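Local coordinates for uncharacterized protein (Bacteroides ovatus CL02T12C04, PDB 6PTM) that probably hydrolyses carrageenan oligosaccharides from the chain end, as an exo-acting carrageenase of glycoside hydrolase family 42, at residues F195-N200 with F228-N233; P235-K240 with A263-S268. All coordinates share one frame; numbering follows the deposited sequence.

Interaction 1. Residues F195-N200 with F228-N233. With EDO (1,2-ethanediol), chain B.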
ATOM      1  N   PHE A 195      13.936  -5.602  15.820  1.00 19.61           N
ATOM      2  CA  PHE A 195      13.780  -6.859  15.046  1.00 20.32           C
ATOM      3  C   PHE A 195      13.866  -8.023  16.026  1.00 19.32           C
ATOM      4  O   PHE A 195      14.778  -8.041  16.833  1.00 18.31           O
ATOM      5  CB  PHE A 195      14.894  -6.988  14.011  1.00 21.27           C
ATOM      6  CG  PHE A 195      14.912  -8.311  13.297  1.00 22.78           C
ATOM      7  CD1 PHE A 195      15.708  -9.357  13.746  1.00 26.00           C
ATOM      8  CD2 PHE A 195      14.129  -8.512  12.175  1.00 23.72           C
ATOM      9  CE1 PHE A 195      15.715 -10.573  13.077  1.00 26.29           C
ATOM     10  CE2 PHE A 195      14.151  -9.719  11.498  1.00 24.39           C
ATOM     11  CZ  PHE A 195      14.930 -10.753  11.961  1.00 26.70           C
ATOM     12  N   MET A 196      12.963  -8.982  15.945  1.00 19.30           N
ATOM     13  CA  MET A 196      13.149 -10.255  16.678  1.00 19.24           C
ATOM     14  C   MET A 196      12.610 -11.417  15.850  1.00 18.32           C
ATOM     15  O   MET A 196      11.936 -11.178  14.841  1.00 15.81           O
ATOM     16  CB  MET A 196      12.461 -10.211  18.041  1.00 20.74           C
ATOM     17  CG  MET A 196      11.005  -9.917  17.970  1.00 20.47           C
ATOM     18  SD  MET A 196      10.468  -9.756  19.678  1.00 23.87           S
ATOM     19  CE  MET A 196       8.719  -9.517  19.362  1.00 22.12           C
ATOM     20  N   THR A 197      12.943 -12.632  16.281  1.00 18.26           N
ATOM     21  CA  THR A 197      12.682 -13.898  15.576  1.00 18.66           C
ATOM     22  C   THR A 197      12.385 -14.971  16.620  1.00 18.76           C
ATOM     23  O   THR A 197      12.967 -14.923  17.751  1.00 15.81           O
ATOM     24  CB  THR A 197      13.864 -14.245  14.659  1.00 20.37           C
ATOM     25  OG1 THR A 197      13.524 -15.484  14.062  1.00 20.69           O
ATOM     26  CG2 THR A 197      15.195 -14.358  15.369  1.00 21.46           C
ATOM     27  N   ASN A 198      11.543 -15.939  16.259  1.00 16.77           N
ATOM     28  CA  ASN A 198      11.331 -17.093  17.153  1.00 17.25           C
ATOM     29  C   ASN A 198      12.670 -17.798  17.435  1.00 16.22           C
ATOM     30  O   ASN A 198      12.753 -18.459  18.450  1.00 15.43           O
ATOM     31  CB  ASN A 198      10.242 -18.002  16.617  1.00 18.24           C
ATOM     32  CG  ASN A 198       8.899 -17.316  16.694  1.00 17.58           C
ATOM     33  OD1 ASN A 198       8.394 -17.066  17.777  1.00 19.42           O
ATOM     34  ND2 ASN A 198       8.319 -17.039  15.555  1.00 15.49           N
ATOM     35  N   ALA A 199      13.698 -17.665  16.600  1.00 16.06           N
ATOM     36  CA  ALA A 199      15.018 -18.295  16.883  1.00 18.00           C
ATOM     37  C   ALA A 199      15.626 -17.671  18.147  1.00 17.91           C
ATOM     38  O   ALA A 199      16.566 -18.261  18.702  1.00 18.10           O
ATOM     39  CB  ALA A 199      15.958 -18.182  15.704  1.00 18.82           C
ATOM     40  N   ASN A 200      15.119 -16.525  18.612  1.00 17.32           N
ATOM     41  CA  ASN A 200      15.653 -15.876  19.843  1.00 18.23           C
ATOM     42  C   ASN A 200      15.099 -16.594  21.068  1.00 19.35           C
ATOM     43  O   ASN A 200      15.521 -16.231  22.193  1.00 19.18           O
ATOM     44  CB  ASN A 200      15.310 -14.386  19.949  1.00 18.57           C
ATOM     45  CG  ASN A 200      15.839 -13.523  18.824  1.00 18.49           C
ATOM     46  OD1 ASN A 200      15.164 -12.581  18.415  1.00 16.47           O
ATOM     47  ND2 ASN A 200      17.036 -13.818  18.344  1.00 16.60           N
ATOM     48  N   PHE A 228       9.500  -5.596  14.258  1.00 14.87           N
ATOM     49  CA  PHE A 228       9.451  -6.532  13.103  1.00 14.72           C
ATOM     50  C   PHE A 228       9.505  -7.952  13.655  1.00 15.11           C
ATOM     51  O   PHE A 228      10.561  -8.321  14.211  1.00 15.58           O
ATOM     52  CB  PHE A 228      10.626  -6.226  12.187  1.00 15.92           C
ATOM     53  CG  PHE A 228      10.622  -6.934  10.858  1.00 16.41           C
ATOM     54  CD1 PHE A 228      10.865  -8.293  10.766  1.00 16.74           C
ATOM     55  CD2 PHE A 228      10.457  -6.222   9.684  1.00 18.64           C
ATOM     56  CE1 PHE A 228      10.863  -8.924   9.531  1.00 18.10           C
ATOM     57  CE2 PHE A 228      10.518  -6.853   8.447  1.00 17.35           C
ATOM     58  CZ  PHE A 228      10.726  -8.197   8.377  1.00 17.15           C
ATOM     59  N   LEU A 229       8.428  -8.733  13.514  1.00 14.88           N
ATOM     60  CA  LEU A 229       8.445 -10.172  13.877  1.00 16.29           C
ATOM     61  C   LEU A 229       8.836 -10.987  12.653  1.00 16.36           C
ATOM     62  O   LEU A 229       8.066 -10.977  11.658  1.00 16.34           O
ATOM     63  CB  LEU A 229       7.079 -10.612  14.387  1.00 17.47           C
ATOM     64  CG  LEU A 229       6.821 -10.336  15.859  1.00 20.05           C
ATOM     65  CD1 LEU A 229       6.604  -8.856  16.069  1.00 20.62           C
ATOM     66  CD2 LEU A 229       5.617 -11.161  16.367  1.00 20.14           C
ATOM     67  N   ASN A 230       9.981 -11.663  12.742  1.00 15.73           N
ATOM     68  CA  ASN A 230      10.497 -12.615  11.732  1.00 15.63           C
ATOM     69  C   ASN A 230       9.893 -13.992  11.970  1.00 15.83           C
ATOM     70  O   ASN A 230       9.770 -14.382  13.152  1.00 14.68           O
ATOM     71  CB  ASN A 230      12.012 -12.752  11.782  1.00 16.65           C
ATOM     72  CG  ASN A 230      12.477 -13.986  11.040  1.00 18.11           C
ATOM     73  OD1 ASN A 230      12.468 -15.090  11.613  1.00 16.82           O
ATOM     74  ND2 ASN A 230      12.856 -13.789   9.775  1.00 16.04           N
ATOM     75  N   HIS A 231       9.520 -14.682  10.889  1.00 16.12           N
ATOM     76  CA  HIS A 231       8.908 -16.037  10.947  1.00 18.57           C
ATOM     77  C   HIS A 231       9.632 -17.040  10.039  1.00 18.54           C
ATOM     78  O   HIS A 231       9.131 -18.172   9.947  1.00 21.73           O
ATOM     79  CB  HIS A 231       7.401 -15.948  10.649  1.00 18.88           C
ATOM     80  CG  HIS A 231       6.634 -15.200  11.687  1.00 17.81           C
ATOM     81  ND1 HIS A 231       6.342 -15.749  12.908  1.00 18.67           N
ATOM     82  CD2 HIS A 231       6.125 -13.944  11.699  1.00 18.92           C
ATOM     83  CE1 HIS A 231       5.668 -14.860  13.632  1.00 18.14           C
ATOM     84  NE2 HIS A 231       5.513 -13.742  12.907  1.00 16.39           N
ATOM     85  N   SER A 232      10.719 -16.665   9.357  1.00 16.94           N
ATOM     86  CA  SER A 232      11.462 -17.581   8.450  1.00 18.03           C
ATOM     87  C   SER A 232      12.437 -18.468   9.230  1.00 19.92           C
ATOM     88  O   SER A 232      12.818 -19.491   8.699  1.00 21.95           O
ATOM     89  CB  SER A 232      12.183 -16.830   7.386  1.00 17.08           C
ATOM     90  OG  SER A 232      13.124 -15.965   7.959  1.00 16.96           O
ATOM     91  N   ASN A 233      12.798 -18.078  10.446  1.00 20.61           N
ATOM     92  CA  ASN A 233      13.887 -18.705  11.228  1.00 22.35           C
ATOM     93  C   ASN A 233      13.259 -19.264  12.501  1.00 21.61           C
ATOM     94  O   ASN A 233      13.042 -18.495  13.449  1.00 22.11           O
ATOM     95  CB  ASN A 233      15.016 -17.691  11.482  1.00 26.25           C
ATOM     96  CG  ASN A 233      16.253 -18.324  12.104  1.00 31.92           C
ATOM     97  OD1 ASN A 233      16.280 -19.532  12.375  1.00 32.59           O
ATOM     98  ND2 ASN A 233      17.277 -17.516  12.369  1.00 36.31           N
TER
HETATM   99  C1  EDO B 801      12.984 -10.986   7.175  1.00 18.96           C
HETATM  100  O1  EDO B 801      13.193 -11.276   8.551  1.00 19.93           O
HETATM  101  C2  EDO B 801      11.717 -11.627   6.737  1.00 18.88           C
HETATM  102  O2  EDO B 801      11.703 -13.055   6.842  1.00 17.09           O
HETATM  103  O   HOH W   1      10.780 -16.947  13.727  1.00 20.52           O

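Interaction 2. Residues P235-K240 with A263-S268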
ATOM      1  N   PRO A 235      13.435 -21.937  15.778  1.00 21.59           N
ATOM      2  CA  PRO A 235      14.618 -22.449  16.488  1.00 23.63           C
ATOM      3  C   PRO A 235      14.864 -23.965  16.312  1.00 26.04           C
ATOM      4  O   PRO A 235      13.915 -24.750  16.389  1.00 23.82           O
ATOM      5  CB  PRO A 235      14.347 -22.097  17.953  1.00 22.72           C
ATOM      6  CG  PRO A 235      12.837 -21.970  18.028  1.00 22.79           C
ATOM      7  CD  PRO A 235      12.419 -21.402  16.680  1.00 21.31           C
ATOM      8  N   LYS A 236      16.128 -24.353  16.080  1.00 26.09           N
ATOM      9  CA  LYS A 236      16.514 -25.754  15.775  1.00 29.05           C
ATOM     10  C   LYS A 236      16.109 -26.673  16.940  1.00 25.08           C
ATOM     11  O   LYS A 236      15.699 -27.794  16.678  1.00 24.86           O
ATOM     12  CB  LYS A 236      18.013 -25.855  15.453  1.00 34.30           C
ATOM     13  CG  LYS A 236      18.379 -25.330  14.072  1.00 40.05           C
ATOM     14  CD  LYS A 236      17.894 -26.223  12.941  1.00 47.09           C
ATOM     15  CE  LYS A 236      17.793 -25.517  11.606  1.00 54.80           C
ATOM     16  NZ  LYS A 236      19.101 -24.939  11.221  1.00 60.77           N
ATOM     17  N   TRP A 237      16.197 -26.242  18.187  1.00 23.28           N
ATOM     18  CA  TRP A 237      15.838 -27.152  19.304  1.00 24.40           C
ATOM     19  C   TRP A 237      14.378 -27.601  19.144  1.00 25.15           C
ATOM     20  O   TRP A 237      14.076 -28.772  19.470  1.00 22.23           O
ATOM     21  CB  TRP A 237      16.095 -26.514  20.666  1.00 24.15           C
ATOM     22  CG  TRP A 237      15.171 -25.367  20.954  1.00 26.45           C
ATOM     23  CD1 TRP A 237      15.453 -24.029  20.822  1.00 27.15           C
ATOM     24  CD2 TRP A 237      13.814 -25.448  21.437  1.00 23.65           C
ATOM     25  NE1 TRP A 237      14.361 -23.283  21.188  1.00 25.57           N
ATOM     26  CE2 TRP A 237      13.338 -24.126  21.536  1.00 22.50           C
ATOM     27  CE3 TRP A 237      12.949 -26.501  21.753  1.00 23.41           C
ATOM     28  CZ2 TRP A 237      12.046 -23.836  21.953  1.00 24.05           C
ATOM     29  CZ3 TRP A 237      11.660 -26.214  22.142  1.00 22.18           C
ATOM     30  CH2 TRP A 237      11.223 -24.900  22.264  1.00 23.77           C
ATOM     31  N   ALA A 238      13.489 -26.702  18.706  1.00 24.08           N
ATOM     32  CA  ALA A 238      12.047 -26.994  18.541  1.00 24.70           C
ATOM     33  C   ALA A 238      11.876 -27.953  17.367  1.00 22.78           C
ATOM     34  O   ALA A 238      11.021 -28.850  17.444  1.00 25.79           O
ATOM     35  CB  ALA A 238      11.267 -25.720  18.306  1.00 24.84           C
ATOM     36  N   GLU A 239      12.612 -27.720  16.290  1.00 22.48           N
ATOM     37  CA  GLU A 239      12.531 -28.576  15.086  1.00 27.22           C
ATOM     38  C   GLU A 239      12.965 -30.012  15.460  1.00 27.80           C
ATOM     39  O   GLU A 239      12.270 -30.961  15.065  1.00 26.24           O
ATOM     40  CB  GLU A 239      13.394 -27.982  13.976  1.00 29.60           C
ATOM     41  CG  GLU A 239      13.444 -28.876  12.767  1.00 31.81           C
ATOM     42  CD  GLU A 239      14.174 -28.276  11.586  1.00 35.67           C
ATOM     43  OE1 GLU A 239      14.629 -27.080  11.703  1.00 34.23           O
ATOM     44  OE2 GLU A 239      14.275 -29.015  10.554  1.00 36.93           O
ATOM     45  N   LYS A 240      14.057 -30.158  16.220  1.00 30.64           N
ATOM     46  CA  LYS A 240      14.589 -31.474  16.686  1.00 31.99           C
ATOM     47  C   LYS A 240      13.549 -32.115  17.611  1.00 30.14           C
ATOM     48  O   LYS A 240      13.244 -33.267  17.415  1.00 31.20           O
ATOM     49  CB  LYS A 240      15.971 -31.316  17.347  1.00 33.52           C
ATOM     50  CG  LYS A 240      16.514 -32.560  18.048  1.00 36.34           C
ATOM     51  CD  LYS A 240      17.917 -32.426  18.623  1.00 36.24           C
ATOM     52  N   ALA A 263       4.642 -24.383  17.845  1.00 21.47           N
ATOM     53  CA  ALA A 263       4.774 -23.070  17.183  1.00 21.31           C
ATOM     54  C   ALA A 263       4.133 -22.011  18.079  1.00 20.53           C
ATOM     55  O   ALA A 263       4.749 -20.953  18.295  1.00 19.37           O
ATOM     56  CB  ALA A 263       4.160 -23.112  15.803  1.00 23.00           C
ATOM     57  N   ARG A 264       2.932 -22.282  18.592  1.00 19.53           N
ATOM     58  CA  ARG A 264       2.214 -21.352  19.494  1.00 19.41           C
ATOM     59  C   ARG A 264       2.993 -21.166  20.825  1.00 18.71           C
ATOM     60  O   ARG A 264       3.071 -20.004  21.322  1.00 15.78           O
ATOM     61  CB  ARG A 264       0.768 -21.827  19.673  1.00 20.90           C
ATOM     62  CG  ARG A 264       0.083 -22.096  18.339  1.00 23.19           C
ATOM     63  CD  ARG A 264      -1.085 -21.180  18.066  1.00 24.18           C
ATOM     64  NE  ARG A 264      -1.510 -21.160  16.657  1.00 24.31           N
ATOM     65  CZ  ARG A 264      -2.671 -20.643  16.249  1.00 22.97           C
ATOM     66  NH1 ARG A 264      -3.528 -20.171  17.145  1.00 23.13           N
ATOM     67  NH2 ARG A 264      -2.981 -20.612  14.962  1.00 21.36           N
ATOM     68  N   GLN A 265       3.548 -22.234  21.401  1.00 19.39           N
ATOM     69  CA  GLN A 265       4.393 -22.113  22.625  1.00 19.97           C
ATOM     70  C   GLN A 265       5.552 -21.138  22.325  1.00 19.24           C
ATOM     71  O   GLN A 265       5.829 -20.215  23.132  1.00 19.03           O
ATOM     72  CB  GLN A 265       4.921 -23.482  23.075  1.00 20.74           C
ATOM     73  CG  GLN A 265       5.970 -23.398  24.204  1.00 20.49           C
ATOM     74  CD  GLN A 265       6.636 -24.733  24.436  1.00 22.74           C
ATOM     75  OE1 GLN A 265       5.943 -25.735  24.488  1.00 21.48           O
ATOM     76  NE2 GLN A 265       7.972 -24.773  24.490  1.00 20.59           N
ATOM     77  N   VAL A 266       6.216 -21.324  21.198  1.00 17.97           N
ATOM     78  CA  VAL A 266       7.470 -20.583  20.900  1.00 19.62           C
ATOM     79  C   VAL A 266       7.121 -19.103  20.695  1.00 19.30           C
ATOM     80  O   VAL A 266       7.806 -18.219  21.280  1.00 18.27           O
ATOM     81  CB  VAL A 266       8.256 -21.201  19.720  1.00 18.62           C
ATOM     82  CG1 VAL A 266       9.358 -20.270  19.250  1.00 19.71           C
ATOM     83  CG2 VAL A 266       8.846 -22.568  20.068  1.00 18.63           C
ATOM     84  N   ASN A 267       6.079 -18.824  19.912  1.00 17.95           N
ATOM     85  CA  ASN A 267       5.656 -17.426  19.674  1.00 18.31           C
ATOM     86  C   ASN A 267       5.235 -16.787  21.004  1.00 16.61           C
ATOM     87  O   ASN A 267       5.646 -15.649  21.233  1.00 16.15           O
ATOM     88  CB  ASN A 267       4.581 -17.352  18.589  1.00 17.67           C
ATOM     89  CG  ASN A 267       5.206 -17.467  17.224  1.00 17.69           C
ATOM     90  OD1 ASN A 267       5.583 -16.468  16.607  1.00 21.13           O
ATOM     91  ND2 ASN A 267       5.363 -18.687  16.756  1.00 15.63           N
ATOM     92  N   SER A 268       4.435 -17.470  21.822  1.00 16.11           N
ATOM     93  CA  SER A 268       3.995 -16.997  23.167  1.00 16.88           C
ATOM     94  C   SER A 268       5.238 -16.685  24.019  1.00 15.85           C
ATOM     95  O   SER A 268       5.273 -15.624  24.653  1.00 15.24           O
ATOM     96  CB  SER A 268       3.077 -17.985  23.837  1.00 18.63           C
ATOM     97  OG  SER A 268       1.817 -17.989  23.168  1.00 22.13           O
TER

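Interaction 1. Residues F195-N200 with F228-N233
T197 and N230 carry the tight part of this contact, where two parallel strands run out into their loops and T197 is buried. T197 OG1 gives its proton to N230 OD1 over 2.7 Å, arriving from above the carbonyl plane. The backbone N of N233 meets the same oxygen at 3.2 Å, in the carbonyl plane and on a lone pair, which closes an Asx motif. The N230 amide lies alongside the T197 side chain because chi1 (164°) swings CG to the side far from the backbone N, and its ND2 donates to S232 OG at 2.8 Å. Upstream, the strands are zipped by M196 N to F228 O at 3.0 Å and by N230 N to M196 O. Water 1 accepts from N198 N and lies near the carbonyl oxygens of N230 and N233. Losing the amide to an alanine here is likely to leave the T197 hydroxyl and the N233 N-H without their shared acceptor, S232 OG without its donor, and the turn after the strand free to shift.

The looser, solvent side holds the exposed F195 and the partly exposed F228, whose rings meet obliquely, planes 35° apart, closest at CD2 of F195 and CD1 of F228 (3.6 Å), with CZ of F195 against N230 CB. A 1,2-ethanediol, probably from the crystallisation liquor, sits here; its O1 takes a bond from N230 ND2 (2.8 Å) and lies at the edge of the F195 ring.

The pair belongs to the beta-alpha-beta unit 192-197, 210-218, 225-230: strand 192-197 edges the parallel sheet, strand 288-292 flanks 225-230, and helix 261-278 packs against M196 and N198.

Interaction 2. Residues P235-K240 with A263-S268
Helix 236-240 and helix 263-268 run nearly antiparallel, their axes 161° apart in direction and 11.4 Å apart at closest approach, a wide spacing that side chains must bridge. V266 does most of this, with one methyl for each part of the opposing surface. Its CG1, anti to the backbone N, reaches the P235 ring, 4.1 Å from CG of that proline. Its CG2 meets the six-membered part of the W237 indole at CZ2, 3.9 Å away, and stands 4.3 Å from A238 CB.

P235 occupies the N-cap position of the first helix, so the end of that helix as well as its first turn faces V266. W237 leaves its helix at the side of the contact, and chi1 of 68°, with CG between the backbone N and the carbonyl carbon, lays the indole over A238, whose CB stands 3.8 Å above one face, offset toward the rim. The far end of the ring then points at the second helix. There Q265, with its chain extended, places NE2 at the indole edge, 3.9 Å from W237 CH2 and near the ring plane, with the amide turned 22° from that plane.

No hydrogen bond joins the two segments. The polar ends look elsewhere: Q265 NE2 donates to N204 OD1 and W237 NE1 to V201 O, both in the chain just beyond 195-200. The contact therefore rests on apolar surfaces meeting at van der Waals distance over a small area, while polar bonds to that neighbouring loop fix the amide and the indole at its border.

How the interactions relate
From the N terminus, the chain passes through strand 192-197 and helix 210-218 and returns on strand 225-230, where interaction 1 closes the first loop. Helix 236-241 follows almost at once, and a mostly irregular excursion leads into helix 261-278, where interaction 2 closes the second. The loops come in series, neither crossing nor enclosing the other, yet the contacts touch, with centres 11 Å apart. N198 makes most of the join: its ND2 probably hydrogen-bonds N267 OD1, its CB packs on V266 CG1, and its carbonyl oxygen lies against P235 CD; H231 packs on N267 as well. Together they tie the edge of the four-stranded parallel sheet to the two helices that follow.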